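Long-range contact in penicillin-binding protein activator LpoB (Escherichia coli, PDB 4Q6Z), which probably regulates peptidoglycan synthesis as the outer-membrane lipoprotein partner that penicillin-binding protein 1B needs in order to function: residues A[26-30]-A[79-83]. Sequence-based numbering, arbitrary orientation.
Sequences LLVDS and DSLGT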
ATOM      1  N   LEU A  26       8.162   4.520   2.478  1.00 46.95           N
ATOM      2  CA  LEU A  26       7.090   3.577   2.305  1.00 45.72           C
ATOM      3  C   LEU A  26       6.919   3.317   0.810  1.00 43.81           C
ATOM      4  O   LEU A  26       6.551   4.219   0.051  1.00 46.26           O
ATOM      5  CB  LEU A  26       5.840   4.223   2.875  1.00 48.74           C
ATOM      6  CG  LEU A  26       4.724   3.302   3.284  1.00 50.28           C
ATOM      7  CD1 LEU A  26       5.122   2.679   4.596  1.00 52.15           C
ATOM      8  CD2 LEU A  26       3.433   4.094   3.420  1.00 51.16           C
ATOM      9  N   LEU A  27       7.193   2.095   0.380  1.00 42.08           N
ATOM     10  CA  LEU A  27       6.795   1.654  -0.966  1.00 43.66           C
ATOM     11  C   LEU A  27       5.290   1.259  -0.944  1.00 44.45           C
ATOM     12  O   LEU A  27       4.889   0.255  -0.334  1.00 44.04           O
ATOM     13  CB  LEU A  27       7.722   0.539  -1.487  1.00 41.91           C
ATOM     14  CG  LEU A  27       7.435  -0.117  -2.862  1.00 41.68           C
ATOM     15  CD1 LEU A  27       7.375   0.919  -3.955  1.00 42.19           C
ATOM     16  CD2 LEU A  27       8.445  -1.179  -3.252  1.00 42.13           C
ATOM     17  N   VAL A  28       4.453   2.086  -1.570  1.00 46.41           N
ATOM     18  CA  VAL A  28       2.990   1.906  -1.480  1.00 46.39           C
ATOM     19  C   VAL A  28       2.489   1.113  -2.691  1.00 49.34           C
ATOM     20  O   VAL A  28       2.420   1.654  -3.785  1.00 49.18           O
ATOM     21  CB  VAL A  28       2.232   3.241  -1.444  1.00 45.54           C
ATOM     22  CG1 VAL A  28       0.735   2.995  -1.396  1.00 43.98           C
ATOM     23  CG2 VAL A  28       2.679   4.116  -0.282  1.00 45.75           C
ATOM     24  N   ASP A  29       2.108  -0.146  -2.471  1.00 52.24           N
ATOM     25  CA  ASP A  29       1.606  -1.031  -3.521  1.00 51.51           C
ATOM     26  C   ASP A  29       0.196  -0.640  -3.973  1.00 52.79           C
ATOM     27  O   ASP A  29      -0.587  -0.089  -3.195  1.00 50.61           O
ATOM     28  CB  ASP A  29       1.602  -2.464  -3.011  1.00 54.71           C
ATOM     29  CG  ASP A  29       1.096  -3.457  -4.044  1.00 60.78           C
ATOM     30  OD1 ASP A  29       1.290  -3.228  -5.254  1.00 61.99           O
ATOM     31  OD2 ASP A  29       0.482  -4.466  -3.648  1.00 63.51           O
ATOM     32  N   SER A  30      -0.117  -0.919  -5.239  1.00 53.10           N
ATOM     33  CA  SER A  30      -1.447  -0.633  -5.797  1.00 52.38           C
ATOM     34  C   SER A  30      -2.448  -1.408  -5.005  1.00 51.17           C
ATOM     35  O   SER A  30      -2.174  -2.549  -4.650  1.00 54.89           O
ATOM     36  CB  SER A  30      -1.576  -1.085  -7.257  1.00 54.35           C
ATOM     37  OG  SER A  30      -0.419  -0.831  -8.039  1.00 56.37           O
ATOM     38  N   ASP A  79       3.386  -3.907 -13.994  1.00131.05           N
ATOM     39  CA  ASP A  79       2.931  -5.142 -13.351  1.00130.73           C
ATOM     40  C   ASP A  79       3.002  -5.046 -11.816  1.00122.30           C
ATOM     41  O   ASP A  79       3.414  -5.994 -11.144  1.00116.27           O
ATOM     42  CB  ASP A  79       3.797  -6.326 -13.833  1.00138.56           C
ATOM     43  CG  ASP A  79       3.044  -7.659 -13.865  1.00142.66           C
ATOM     44  OD1 ASP A  79       1.883  -7.719 -13.402  1.00143.31           O
ATOM     45  OD2 ASP A  79       3.634  -8.656 -14.353  1.00139.46           O
ATOM     46  N   SER A  80       2.602  -3.907 -11.256  1.00118.03           N
ATOM     47  CA  SER A  80       2.929  -3.593  -9.858  1.00114.56           C
ATOM     48  C   SER A  80       1.979  -4.303  -8.882  1.00119.32           C
ATOM     49  O   SER A  80       0.837  -4.555  -9.230  1.00120.74           O
ATOM     50  CB  SER A  80       2.896  -2.084  -9.620  1.00102.58           C
ATOM     51  OG  SER A  80       1.575  -1.592  -9.602  1.00 98.39           O
ATOM     52  N   LEU A  81       2.422  -4.606  -7.660  1.00114.62           N
ATOM     53  CA  LEU A  81       3.793  -5.092  -7.361  1.00104.06           C
ATOM     54  C   LEU A  81       3.932  -6.583  -7.698  1.00 92.42           C
ATOM     55  O   LEU A  81       2.933  -7.290  -7.815  1.00 88.94           O
ATOM     56  CB  LEU A  81       4.155  -4.821  -5.878  1.00100.64           C
ATOM     57  CG  LEU A  81       5.357  -3.925  -5.553  1.00 93.75           C
ATOM     58  CD1 LEU A  81       5.475  -2.671  -6.414  1.00 92.00           C
ATOM     59  CD2 LEU A  81       5.259  -3.518  -4.094  1.00 95.36           C
ATOM     60  N   GLY A  82       5.162  -7.060  -7.862  1.00 81.84           N
ATOM     61  CA  GLY A  82       5.387  -8.496  -7.958  1.00 80.71           C
ATOM     62  C   GLY A  82       4.976  -9.226  -6.692  1.00 81.94           C
ATOM     63  O   GLY A  82       4.263  -8.684  -5.843  1.00 84.10           O
ATOM     64  N   THR A  83       5.427 -10.468  -6.564  1.00 80.81           N
ATOM     65  CA  THR A  83       5.375 -11.209  -5.289  1.00 83.11           C
ATOM     66  C   THR A  83       5.842 -10.356  -4.077  1.00 90.64           C
ATOM     67  O   THR A  83       6.189  -9.167  -4.193  1.00 92.65           O
ATOM     68  CB  THR A  83       6.227 -12.501  -5.418  1.00 80.82           C
ATOM     69  OG1 THR A  83       6.212 -12.905  -6.782  1.00 74.27           O
ATOM     70  CG2 THR A  83       5.712 -13.690  -4.547  1.00 82.77           C
TER
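Three side chains of the strand 25-35 region, Leu27, Asp29 and Ser30, meet the loop joining helices 63-73 and 84-93 in this C-terminal domain of LpoB. Asp29 bridges the two segments: with chi1 at 180° (t), its carboxylate reaches the loop although the CA-CB bond points sideways, and OD1 accepts a hydrogen bond from Leu81 N (3.0 Å, N-H...O angle 143°). Within segment 26-30, Asp29 OD1 also accepts a weak bond from Ser30 N (2.7 Å, 117°). A cis peptide precedes Leu81, so the amide bound by Asp29 belongs to that unusual link. Alongside, Ser80 OG (chi1 p) donates to Ser30 OG (chi1 m) at 2.6 Å. Leu27 (chi1 t, chi2 p) directs its CA-CB bond toward the loop; Leu81's points sideways, with chi1 off-well at -120°. Their CD2 atoms lie 4.0 Å apart, and Leu66 touches both leucines. The segments bury 220 Å² between them; two side-chain hydrogen bonds and leucine packing, without backbone-to-backbone bonds, thus join loop to strand region.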